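PDB 4J8L: uncharacterized protein YhfS from Escherichia coli, which is of unknown function but carries covalently attached pyridoxal 5'-phosphate and is probably a PLP-dependent enzyme related to class I and II aminotransferases. Local coordinates for residues A[19-24]-A[234-239]; A[58-61]-A[67-70]; A[61-66]-A[174-179]; A[69-72]-A[77-80]; A[204-207]-A[212-215]. All coordinates share one frame; numbering follows the deposited sequence.

Interaction 1: A[19-24]-A[234-239]; sequences FALVDS and EVLRGL
L21 is the residue of the 19-24 helical turn that reaches the 234-239 turn, where L239 and L236 receive it. The two backbones stay well apart, with 8.3 Å between the CA atoms of L21 and L239, so side chains have to bridge the gap. The CG of L21 lies anti to its main-chain nitrogen (chi1 173°), which sends the branched end straight across. Its two methyls then divide the work. CD2 does most of the touching: it sits 3.7 Å from L239 CB and 3.9 Å from L239 CG, and reaches the main chain at L239 C, 3.8 Å away. CD1 has a looser neighbour in L236 CD2 at 4.4 Å. The side chains of L21 and L239 cross at about a right angle, a branched tip set against the root of its partner. Further along the same helix, V22 leans on V240, one residue past L239. S24 then turns its hydroxyl to a third helix, 50-62, where OG is hydrogen-bonded to D61 OD1. That same helix covers the leucine cluster through V58 and A62, which touch L21, and L59, which touches L239. The three leucines are buried, with 124 Å² of surface hidden between the segments. Between these two turns the cohesion is therefore apolar: the touching atoms are all carbons and carry no directional bond.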
loop_
_atom_site.group_PDB
_atom_site.type_symbol
_atom_site.label_atom_id
_atom_site.label_comp_id
_atom_site.label_asym_id
_atom_site.label_seq_id
_atom_site.Cartn_x
_atom_site.Cartn_y
_atom_site.Cartn_z
ATOM N N PHE A 19 10.172 4.356 16.375
ATOM C CA PHE A 19 11.359 4.177 17.220
ATOM C C PHE A 19 12.102 2.903 16.829
ATOM O O PHE A 19 13.334 2.876 16.814
ATOM C CB PHE A 19 10.993 4.131 18.709
ATOM C CG PHE A 19 10.294 5.375 19.219
ATOM C CD1 PHE A 19 10.465 6.605 18.590
ATOM C CD2 PHE A 19 9.466 5.301 20.334
ATOM C CE1 PHE A 19 9.824 7.734 19.075
ATOM C CE2 PHE A 19 8.816 6.426 20.817
ATOM C CZ PHE A 19 8.994 7.642 20.178
ATOM N N ALA A 20 11.348 1.847 16.521
ATOM C CA ALA A 20 11.967 0.568 16.203
ATOM C C ALA A 20 12.758 0.669 14.901
ATOM O O ALA A 20 13.833 0.073 14.773
ATOM C CB ALA A 20 10.918 -0.544 16.138
ATOM N N LEU A 21 12.243 1.444 13.951
ATOM C CA LEU A 21 12.939 1.644 12.688
ATOM C C LEU A 21 14.214 2.456 12.922
ATOM O O LEU A 21 15.269 2.128 12.384
ATOM C CB LEU A 21 12.033 2.313 11.648
ATOM C CG LEU A 21 12.710 2.728 10.332
ATOM C CD1 LEU A 21 13.344 1.536 9.610
ATOM C CD2 LEU A 21 11.724 3.460 9.405
ATOM N N VAL A 22 14.121 3.505 13.734
ATOM C CA VAL A 22 15.309 4.299 14.027
ATOM C C VAL A 22 16.351 3.467 14.775
ATOM O O VAL A 22 17.553 3.620 14.545
ATOM C CB VAL A 22 14.963 5.602 14.777
ATOM C CG1 VAL A 22 16.233 6.392 15.115
ATOM C CG2 VAL A 22 14.053 6.440 13.894
ATOM N N ASP A 23 15.893 2.565 15.639
ATOM C CA ASP A 23 16.818 1.696 16.367
ATOM C C ASP A 23 17.607 0.831 15.396
ATOM O O ASP A 23 18.818 0.619 15.566
ATOM C CB ASP A 23 16.071 0.803 17.361
ATOM C CG ASP A 23 17.010 0.059 18.285
ATOM O OD1 ASP A 23 17.225 -1.162 18.082
ATOM O OD2 ASP A 23 17.547 0.684 19.232
ATOM N N SER A 24 16.916 0.329 14.377
ATOM C CA SER A 24 17.578 -0.459 13.353
ATOM C C SER A 24 18.589 0.377 12.569
ATOM O O SER A 24 19.672 -0.112 12.234
ATOM C CB SER A 24 16.564 -1.080 12.397
ATOM O OG SER A 24 17.237 -1.942 11.497
ATOM N N GLU A 234 16.647 8.440 1.275
ATOM C CA GLU A 234 15.345 9.103 1.222
ATOM C C GLU A 234 14.201 8.141 1.556
ATOM O O GLU A 234 13.187 8.549 2.133
ATOM C CB GLU A 234 15.100 9.768 -0.134
ATOM C CG GLU A 234 13.860 10.658 -0.132
ATOM C CD GLU A 234 13.627 11.367 -1.447
ATOM O OE1 GLU A 234 14.601 11.526 -2.218
ATOM O OE2 GLU A 234 12.463 11.766 -1.699
ATOM N N VAL A 235 14.369 6.872 1.198
ATOM C CA VAL A 235 13.388 5.860 1.565
ATOM C C VAL A 235 13.288 5.782 3.092
ATOM O O VAL A 235 12.194 5.766 3.650
ATOM C CB VAL A 235 13.770 4.464 1.015
ATOM C CG1 VAL A 235 12.902 3.378 1.658
ATOM C CG2 VAL A 235 13.615 4.436 -0.508
ATOM N N LEU A 236 14.431 5.705 3.769
ATOM C CA LEU A 236 14.410 5.668 5.229
ATOM C C LEU A 236 13.775 6.915 5.826
ATOM O O LEU A 236 12.998 6.820 6.777
ATOM C CB LEU A 236 15.822 5.528 5.801
ATOM C CG LEU A 236 16.525 4.196 5.649
ATOM C CD1 LEU A 236 17.844 4.283 6.416
ATOM C CD2 LEU A 236 15.644 3.088 6.188
ATOM N N ARG A 237 14.132 8.083 5.295
ATOM C CA ARG A 237 13.585 9.344 5.798
ATOM C C ARG A 237 12.064 9.326 5.728
ATOM O O ARG A 237 11.377 9.691 6.688
ATOM C CB ARG A 237 14.131 10.536 5.008
ATOM C CG ARG A 237 13.533 11.886 5.407
ATOM C CD ARG A 237 14.157 13.016 4.593
ATOM N NE ARG A 237 15.508 12.663 4.169
ATOM C CZ ARG A 237 16.112 13.164 3.098
ATOM N NH1 ARG A 237 15.488 14.061 2.343
ATOM N NH2 ARG A 237 17.339 12.768 2.783
ATOM N N GLY A 238 11.536 8.898 4.588
ATOM C CA GLY A 238 10.094 8.889 4.414
ATOM C C GLY A 238 9.438 7.899 5.357
ATOM O O GLY A 238 8.419 8.190 5.987
ATOM N N LEU A 239 10.048 6.727 5.469
ATOM C CA LEU A 239 9.511 5.665 6.295
ATOM C C LEU A 239 9.492 6.025 7.775
ATOM O O LEU A 239 8.591 5.611 8.493
ATOM C CB LEU A 239 10.329 4.398 6.073
ATOM C CG LEU A 239 9.652 3.036 6.110
ATOM C CD1 LEU A 239 8.411 2.963 5.231
ATOM C CD2 LEU A 239 10.672 2.038 5.634
#

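Interaction 2: A[58-61]-A[67-70]; sequences VLAD and AAAL
The 58-61 helical turn runs up against the start of strand 67-70 with A60 and A67 only 4.8 Å apart at their CA atoms, close enough for a methyl to rest on a main chain. A60 supplies that methyl: its CB lies 3.5 Å from A67 C, over the peptide that joins A67 to A68. A68 points its CB back at the helix, 4.1 Å from L59 CB and 4.0 Å from A60 N. Small residues on both sides are what allow this closeness. Farther along, where the strand diverges from the helix, longer side chains take over: L59 CD1 meets L70 CD2 at 3.7 Å. Both leucines hold CG anti to their own carbonyl carbon, which brings these two branch ends together, and the two side chains cross at about a right angle. The pair of segments hides 189 Å² between them, through methyl-to-methyl and methyl-to-main-chain contacts. Strand 67-72 is the outermost strand at this end of the seven-stranded sheet, paired antiparallel with 203-208. Helix 50-62 covers one of its faces and also hands the E56 carboxylate to L70 N. I213 of helix 210-219 touches A67 and A69, while L236 and L239 of helix 229-261 pack on L59.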
loop_
_atom_site.group_PDB
_atom_site.type_symbol
_atom_site.label_atom_id
_atom_site.label_comp_id
_atom_site.label_asym_id
_atom_site.label_seq_id
_atom_site.Cartn_x
_atom_site.Cartn_y
_atom_site.Cartn_z
ATOM N N VAL A 58 18.501 -2.581 6.959
ATOM C CA VAL A 58 17.632 -1.935 7.937
ATOM C C VAL A 58 16.170 -2.283 7.669
ATOM O O VAL A 58 15.418 -2.607 8.592
ATOM C CB VAL A 58 17.803 -0.402 7.917
ATOM C CG1 VAL A 58 16.720 0.262 8.741
ATOM C CG2 VAL A 58 19.172 -0.023 8.458
ATOM N N LEU A 59 15.769 -2.207 6.406
ATOM C CA LEU A 59 14.392 -2.549 6.045
ATOM C C LEU A 59 14.063 -3.991 6.443
ATOM O O LEU A 59 13.006 -4.256 7.017
ATOM C CB LEU A 59 14.151 -2.366 4.547
ATOM C CG LEU A 59 14.216 -0.930 4.043
ATOM C CD1 LEU A 59 13.838 -0.875 2.570
ATOM C CD2 LEU A 59 13.300 -0.062 4.864
ATOM N N ALA A 60 14.967 -4.921 6.146
ATOM C CA ALA A 60 14.727 -6.320 6.492
ATOM C C ALA A 60 14.553 -6.474 7.995
ATOM O O ALA A 60 13.624 -7.133 8.470
ATOM C CB ALA A 60 15.872 -7.201 6.006
ATOM N N ASP A 61 15.457 -5.851 8.743
ATOM C CA ASP A 61 15.426 -5.925 10.188
ATOM C C ASP A 61 14.125 -5.324 10.741
ATOM O O ASP A 61 13.461 -5.931 11.573
ATOM C CB ASP A 61 16.660 -5.212 10.754
ATOM C CG ASP A 61 16.781 -5.352 12.250
ATOM O OD1 ASP A 61 17.334 -4.431 12.888
ATOM O OD2 ASP A 61 16.335 -6.388 12.787
ATOM N N ALA A 67 15.780 -10.543 4.596
ATOM C CA ALA A 67 16.455 -9.732 3.592
ATOM C C ALA A 67 15.504 -8.748 2.914
ATOM O O ALA A 67 14.284 -8.842 3.055
ATOM C CB ALA A 67 17.106 -10.630 2.552
ATOM N N ALA A 68 16.076 -7.798 2.182
ATOM C CA ALA A 68 15.277 -6.870 1.388
ATOM C C ALA A 68 16.039 -6.385 0.162
ATOM O O ALA A 68 17.268 -6.406 0.126
ATOM C CB ALA A 68 14.829 -5.678 2.237
ATOM N N ALA A 69 15.298 -5.960 -0.855
ATOM C CA ALA A 69 15.904 -5.340 -2.026
ATOM C C ALA A 69 15.073 -4.150 -2.453
ATOM O O ALA A 69 13.853 -4.252 -2.565
ATOM C CB ALA A 69 16.010 -6.339 -3.176
ATOM N N LEU A 70 15.732 -3.023 -2.694
ATOM C CA LEU A 70 15.065 -1.887 -3.324
ATOM C C LEU A 70 15.170 -2.068 -4.837
ATOM O O LEU A 70 16.202 -2.531 -5.346
ATOM C CB LEU A 70 15.722 -0.567 -2.876
ATOM C CG LEU A 70 15.568 -0.257 -1.383
ATOM C CD1 LEU A 70 16.320 1.034 -0.999
ATOM C CD2 LEU A 70 14.098 -0.135 -1.029
#

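Interaction 3: A[61-66]-A[174-179]; sequences DAFHAQ and AVMKVA
The carbonyl oxygen of A174 accepts two main-chain N-H groups, from K177 N at 3.0 Å and, weakly, from V178 N at 3.3 Å, and so closes the turn that presents V175 and M176 to the ring of F63. With V175 at phi/psi -64°/133° and M176 at positive phi, these central residues match a type II beta turn. Across the gap, F63, with CG anti to its carbonyl carbon, extends toward the turn, and CZ is the nearest ring atom. CZ touches V175 CG1 at 3.7 Å, CE1 touches the same methyl at 4.0 Å, and the two side chains cross at about a right angle. M176, present as selenomethionine, bends its side chain back toward the same end of the ring. Its SE lies 4.3 Å from F63 CZ and 5.4 Å from the ring centroid, 66° off the ring normal, an oblique Met-aromatic contact. What places F63 is the end of helix 50-62. F63 is the first residue to depart from helical angles, and H64, with positive phi, is the C-prime residue of a Schellman motif in which A65 N bonds to A60 O at 2.8 Å and H64 N to D61 O at 3.1 Å. The imidazole of H64 is in turn hydrogen-bonded through ND1 to E184. On other sides, F63 packs against I181 and V207, whereas V175 touches L197, the residue next to the lysine that carries the cofactor.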
loop_
_atom_site.group_PDB
_atom_site.type_symbol
_atom_site.label_atom_id
_atom_site.label_comp_id
_atom_site.label_asym_id
_atom_site.label_seq_id
_atom_site.Cartn_x
_atom_site.Cartn_y
_atom_site.Cartn_z
ATOM N N ASP A 61 15.457 -5.851 8.743
ATOM C CA ASP A 61 15.426 -5.925 10.188
ATOM C C ASP A 61 14.125 -5.324 10.741
ATOM O O ASP A 61 13.461 -5.931 11.573
ATOM C CB ASP A 61 16.660 -5.212 10.754
ATOM C CG ASP A 61 16.781 -5.352 12.250
ATOM O OD1 ASP A 61 17.334 -4.431 12.888
ATOM O OD2 ASP A 61 16.335 -6.388 12.787
ATOM N N ALA A 62 13.758 -4.141 10.255
ATOM C CA ALA A 62 12.589 -3.421 10.761
ATOM C C ALA A 62 11.290 -4.172 10.494
ATOM O O ALA A 62 10.352 -4.101 11.287
ATOM C CB ALA A 62 12.527 -2.028 10.158
ATOM N N PHE A 63 11.246 -4.905 9.386
ATOM C CA PHE A 63 10.054 -5.682 9.049
ATOM C C PHE A 63 10.206 -7.180 9.313
ATOM O O PHE A 63 9.506 -7.997 8.719
ATOM C CB PHE A 63 9.604 -5.400 7.607
ATOM C CG PHE A 63 9.144 -3.980 7.388
ATOM C CD1 PHE A 63 7.949 -3.537 7.936
ATOM C CD2 PHE A 63 9.886 -3.097 6.616
ATOM C CE1 PHE A 63 7.509 -2.241 7.741
ATOM C CE2 PHE A 63 9.449 -1.796 6.410
ATOM C CZ PHE A 63 8.260 -1.365 6.980
ATOM N N HIS A 64 11.121 -7.521 10.218
ATOM C CA HIS A 64 11.244 -8.877 10.751
ATOM C C HIS A 64 11.418 -9.915 9.653
ATOM O O HIS A 64 10.805 -10.985 9.677
ATOM C CB HIS A 64 10.049 -9.188 11.651
ATOM C CG HIS A 64 9.844 -8.169 12.727
ATOM N ND1 HIS A 64 8.960 -7.120 12.605
ATOM C CD2 HIS A 64 10.448 -8.012 13.930
ATOM C CE1 HIS A 64 9.010 -6.374 13.695
ATOM N NE2 HIS A 64 9.902 -6.898 14.516
ATOM N N ALA A 65 12.270 -9.579 8.694
ATOM C CA ALA A 65 12.514 -10.419 7.536
ATOM C C ALA A 65 13.996 -10.733 7.419
ATOM O O ALA A 65 14.835 -10.081 8.041
ATOM C CB ALA A 65 12.017 -9.727 6.269
ATOM N N GLN A 66 14.312 -11.745 6.623
ATOM C CA GLN A 66 15.692 -12.140 6.417
ATOM C C GLN A 66 16.462 -11.133 5.571
ATOM O O GLN A 66 17.656 -10.900 5.799
ATOM C CB GLN A 66 15.729 -13.496 5.743
ATOM C CG GLN A 66 15.244 -14.613 6.644
ATOM C CD GLN A 66 15.316 -15.966 5.985
ATOM O OE1 GLN A 66 15.366 -16.071 4.763
ATOM N NE2 GLN A 66 15.338 -17.018 6.797
ATOM N N ALA A 174 -0.764 -0.085 3.064
ATOM C CA ALA A 174 -0.887 -0.675 4.391
ATOM C C ALA A 174 0.384 -0.519 5.230
ATOM O O ALA A 174 0.333 -0.582 6.459
ATOM C CB ALA A 174 -1.264 -2.162 4.285
ATOM N N VAL A 175 1.526 -0.347 4.566
ATOM C CA VAL A 175 2.810 -0.341 5.268
ATOM C C VAL A 175 2.891 0.826 6.238
ATOM O O VAL A 175 2.533 1.955 5.882
ATOM C CB VAL A 175 3.989 -0.292 4.282
ATOM C CG1 VAL A 175 5.326 -0.253 5.035
ATOM C CG2 VAL A 175 3.946 -1.503 3.356
HETATM N N MSE A 176 3.341 0.540 7.464
HETATM C CA MSE A 176 3.425 1.538 8.537
HETATM C C MSE A 176 2.074 2.066 9.017
HETATM O O MSE A 176 2.022 3.018 9.802
HETATM C CB MSE A 176 4.325 2.724 8.155
HETATM C CG MSE A 176 5.790 2.385 8.049
HETATM SE SE MSE A 176 6.433 1.493 9.684
HETATM C CE MSE A 176 8.303 2.075 9.638
ATOM N N LYS A 177 0.993 1.444 8.561
ATOM C CA LYS A 177 -0.345 1.866 8.957
ATOM C C LYS A 177 -1.082 0.775 9.736
ATOM O O LYS A 177 -2.116 1.039 10.359
ATOM C CB LYS A 177 -1.154 2.255 7.723
ATOM C CG LYS A 177 -0.640 3.497 7.018
ATOM C CD LYS A 177 -1.795 4.146 6.275
ATOM C CE LYS A 177 -1.526 4.239 4.806
ATOM N NZ LYS A 177 -2.792 4.505 4.071
ATOM N N VAL A 178 -0.558 -0.447 9.672
ATOM C CA VAL A 178 -1.100 -1.584 10.413
ATOM C C VAL A 178 0.003 -2.290 11.189
ATOM O O VAL A 178 1.195 -2.021 10.990
ATOM C CB VAL A 178 -1.793 -2.613 9.486
ATOM C CG1 VAL A 178 -2.907 -1.942 8.679
ATOM C CG2 VAL A 178 -0.784 -3.271 8.553
ATOM N N ALA A 179 -0.388 -3.194 12.077
ATOM C CA ALA A 179 0.589 -3.843 12.955
ATOM C C ALA A 179 1.599 -4.720 12.206
ATOM O O ALA A 179 2.795 -4.712 12.524
ATOM C CB ALA A 179 -0.120 -4.651 14.032
#

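Interaction 4: A[69-72]-A[77-80]; sequences ALVQ and GAIR
G77 faces Q72 through its CA, which stands 3.5 Å from Q72 O in a CA-H...O contact that is close to straight, 164° at the hydrogen. A CB on G77 would point toward Q72 O, and the absence of a side chain is what allows CA to come this near; the CA atoms of G77 and Q72 are 5.9 Å apart. The Q72 side chain turns off the other way, and its NE2 is hydrogen-bonded to G224 O. V71 CG2 rests 3.9 Å from G77 C. The same methyl then reaches A78, at 3.8 Å from A78 N and 4.2 Å from A78 CB. With V71 chi1 at -59°, CG2 falls between the backbone nitrogen and carbonyl carbon, which aims it at the helix main chain. The segments form a strand-turn-helix unit in which strand 67-72 leads by a short glycine-containing turn into helix 74-86. In fold-type I PLP enzymes the equivalent turn commonly faces the cofactor phosphate, and a similar placement is plausible here. A78 CB packs on T191 of strand 189-193. I79, next in line, points away from V71 and lodges against T191 and against T104 and I107 of helix 102-111.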
loop_
_atom_site.group_PDB
_atom_site.type_symbol
_atom_site.label_atom_id
_atom_site.label_comp_id
_atom_site.label_asym_id
_atom_site.label_seq_id
_atom_site.Cartn_x
_atom_site.Cartn_y
_atom_site.Cartn_z
ATOM N N ALA A 69 15.298 -5.960 -0.855
ATOM C CA ALA A 69 15.904 -5.340 -2.026
ATOM C C ALA A 69 15.073 -4.150 -2.453
ATOM O O ALA A 69 13.853 -4.252 -2.565
ATOM C CB ALA A 69 16.010 -6.339 -3.176
ATOM N N LEU A 70 15.732 -3.023 -2.694
ATOM C CA LEU A 70 15.065 -1.887 -3.324
ATOM C C LEU A 70 15.170 -2.068 -4.837
ATOM O O LEU A 70 16.202 -2.531 -5.346
ATOM C CB LEU A 70 15.722 -0.567 -2.876
ATOM C CG LEU A 70 15.568 -0.257 -1.383
ATOM C CD1 LEU A 70 16.320 1.034 -0.999
ATOM C CD2 LEU A 70 14.098 -0.135 -1.029
ATOM N N VAL A 71 14.091 -1.752 -5.553
ATOM C CA VAL A 71 14.040 -1.958 -6.997
ATOM C C VAL A 71 13.414 -0.746 -7.702
ATOM O O VAL A 71 12.683 0.047 -7.093
ATOM C CB VAL A 71 13.207 -3.207 -7.379
ATOM C CG1 VAL A 71 13.788 -4.477 -6.735
ATOM C CG2 VAL A 71 11.753 -3.014 -6.969
ATOM N N GLN A 72 13.702 -0.615 -8.990
ATOM C CA GLN A 72 13.063 0.392 -9.823
ATOM C C GLN A 72 11.613 0.005 -10.107
ATOM O O GLN A 72 11.222 -1.170 -9.981
ATOM C CB GLN A 72 13.804 0.547 -11.154
ATOM C CG GLN A 72 15.276 0.933 -11.018
ATOM C CD GLN A 72 15.471 2.410 -10.663
ATOM O OE1 GLN A 72 14.529 3.118 -10.265
ATOM N NE2 GLN A 72 16.704 2.886 -10.820
ATOM N N GLY A 77 7.023 -2.412 -9.913
ATOM C CA GLY A 77 8.327 -3.049 -10.067
ATOM C C GLY A 77 8.596 -4.087 -8.988
ATOM O O GLY A 77 9.185 -5.150 -9.256
ATOM N N ALA A 78 8.167 -3.791 -7.763
ATOM C CA ALA A 78 8.371 -4.716 -6.649
ATOM C C ALA A 78 7.566 -6.004 -6.847
ATOM O O ALA A 78 8.060 -7.109 -6.617
ATOM C CB ALA A 78 8.007 -4.050 -5.321
ATOM N N ILE A 79 6.322 -5.855 -7.279
ATOM C CA ILE A 79 5.475 -7.012 -7.538
ATOM C C ILE A 79 6.022 -7.824 -8.701
ATOM O O ILE A 79 6.038 -9.052 -8.641
ATOM C CB ILE A 79 4.021 -6.598 -7.770
ATOM C CG1 ILE A 79 3.416 -6.167 -6.429
ATOM C CG2 ILE A 79 3.206 -7.745 -8.393
ATOM C CD1 ILE A 79 2.125 -5.350 -6.545
ATOM N N ARG A 80 6.477 -7.153 -9.756
ATOM C CA ARG A 80 7.061 -7.891 -10.882
ATOM C C ARG A 80 8.283 -8.698 -10.444
ATOM O O ARG A 80 8.414 -9.883 -10.763
ATOM C CB ARG A 80 7.452 -6.957 -12.024
ATOM C CG ARG A 80 7.933 -7.709 -13.266
ATOM C CD ARG A 80 8.619 -6.781 -14.263
ATOM N NE ARG A 80 7.720 -5.759 -14.791
ATOM C CZ ARG A 80 7.788 -4.466 -14.470
ATOM N NH1 ARG A 80 8.716 -4.029 -13.617
ATOM N NH2 ARG A 80 6.927 -3.607 -15.009
#

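Interaction 5: A[204-207]-A[212-215]; sequences GAVV and VINR
I213 lays its terminal methyl over V206: CD1 is 3.7 Å from V206 CG1 and 4.1 Å from V206 CB, and comes down to 3.5 Å from V206 O. The isoleucine gets there by two bends, chi1 -60° and chi2 -56°, which fold CD1 back beside the strand. V206 meets it with CG1 anti to the main-chain nitrogen, and the two side chains slide past each other in opposite directions. Together they fill the 7.3 Å between the CA atoms of V206 and I213, and I213 CD1 also lies 4.3 Å from V207 N. V206 O, beside that methyl, also accepts A69 N of the neighbouring strand. I213 also touches A67 and A69, so it covers both strands of that pair. V212 touches V189, A85 and L86, while V212 CA lies 4.1 Å above the guanidinium plane of R215, offset toward its rim, and R215 bonds through NH2 to A85 O. Strand 203-208 runs antiparallel to both its neighbours, 67-72 and 189-193, in a sheet of order 1-7-6-5-4-2-3. A seventh strand reversed in this way, followed directly by a covering helix, is characteristic of the large domain of fold-type I PLP enzymes such as aspartate aminotransferase.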
loop_
_atom_site.group_PDB
_atom_site.type_symbol
_atom_site.label_atom_id
_atom_site.label_comp_id
_atom_site.label_asym_id
_atom_site.label_seq_id
_atom_site.Cartn_x
_atom_site.Cartn_y
_atom_site.Cartn_z
ATOM N N GLY A 204 10.720 0.996 -5.231
ATOM C CA GLY A 204 9.888 0.023 -4.548
ATOM C C GLY A 204 10.740 -0.869 -3.672
ATOM O O GLY A 204 11.963 -0.858 -3.777
ATOM N N ALA A 205 10.097 -1.632 -2.794
ATOM C CA ALA A 205 10.818 -2.532 -1.899
ATOM C C ALA A 205 10.235 -3.930 -1.949
ATOM O O ALA A 205 9.020 -4.094 -1.967
ATOM C CB ALA A 205 10.768 -1.994 -0.466
ATOM N N VAL A 206 11.107 -4.937 -1.971
ATOM C CA VAL A 206 10.681 -6.314 -1.743
ATOM C C VAL A 206 11.355 -6.745 -0.450
ATOM O O VAL A 206 12.560 -6.588 -0.303
ATOM C CB VAL A 206 11.107 -7.244 -2.877
ATOM C CG1 VAL A 206 10.557 -8.651 -2.647
ATOM C CG2 VAL A 206 10.604 -6.712 -4.217
ATOM N N VAL A 207 10.582 -7.267 0.498
ATOM C CA VAL A 207 11.123 -7.574 1.821
ATOM C C VAL A 207 10.676 -8.977 2.216
ATOM O O VAL A 207 9.487 -9.279 2.185
ATOM C CB VAL A 207 10.609 -6.565 2.879
ATOM C CG1 VAL A 207 11.252 -6.843 4.241
ATOM C CG2 VAL A 207 10.874 -5.105 2.446
ATOM N N VAL A 212 14.419 -15.774 -1.886
ATOM C CA VAL A 212 13.699 -14.959 -2.863
ATOM C C VAL A 212 14.441 -13.660 -3.199
ATOM O O VAL A 212 14.627 -13.325 -4.372
ATOM C CB VAL A 212 12.284 -14.609 -2.380
ATOM C CG1 VAL A 212 11.572 -13.753 -3.428
ATOM C CG2 VAL A 212 11.508 -15.878 -2.086
ATOM N N ILE A 213 14.860 -12.929 -2.169
ATOM C CA ILE A 213 15.577 -11.673 -2.367
ATOM C C ILE A 213 16.865 -11.886 -3.166
ATOM O O ILE A 213 17.194 -11.083 -4.041
ATOM C CB ILE A 213 15.903 -11.000 -1.023
ATOM C CG1 ILE A 213 14.608 -10.694 -0.262
ATOM C CG2 ILE A 213 16.717 -9.708 -1.228
ATOM C CD1 ILE A 213 13.622 -9.836 -1.043
ATOM N N ASN A 214 17.583 -12.970 -2.871
ATOM C CA ASN A 214 18.807 -13.274 -3.603
ATOM C C ASN A 214 18.525 -13.518 -5.086
ATOM O O ASN A 214 19.304 -13.105 -5.946
ATOM C CB ASN A 214 19.538 -14.484 -3.006
ATOM C CG ASN A 214 20.216 -14.168 -1.688
ATOM O OD1 ASN A 214 20.512 -13.013 -1.387
ATOM N ND2 ASN A 214 20.481 -15.206 -0.901
ATOM N N ARG A 215 17.404 -14.170 -5.388
ATOM C CA ARG A 215 17.044 -14.390 -6.785
ATOM C C ARG A 215 16.748 -13.066 -7.479
ATOM O O ARG A 215 17.064 -12.881 -8.656
ATOM C CB ARG A 215 15.857 -15.352 -6.925
ATOM C CG ARG A 215 16.220 -16.799 -6.599
ATOM C CD ARG A 215 15.226 -17.795 -7.186
ATOM N NE ARG A 215 13.926 -17.739 -6.528
ATOM C CZ ARG A 215 13.624 -18.413 -5.421
ATOM N NH1 ARG A 215 14.535 -19.181 -4.843
ATOM N NH2 ARG A 215 12.416 -18.311 -4.886
#

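Interactions 2 to 5 all lie inside the long loop that interaction 1 closes between helices 11-28 and 229-261. Along the chain, interactions 2 and 3 both start from helix 50-62; interaction 4 follows on the strand 67-72 used by interaction 2, and interaction 5 comes last. Interactions 4 and 5 have centres 7 Å apart and interactions 2 and 5 about 8 Å, since strands 67-72 and 203-208 are neighbours in one mixed sheet. Interaction 3 lies about 10 Å from interaction 2 and 11 Å from interaction 1. Interactions 2, 4 and 5 seat helices on those two strands, while interactions 1 and 3 link helices 11-28 and 229-261, the end of helix 50-62 and loop 174-179 around them.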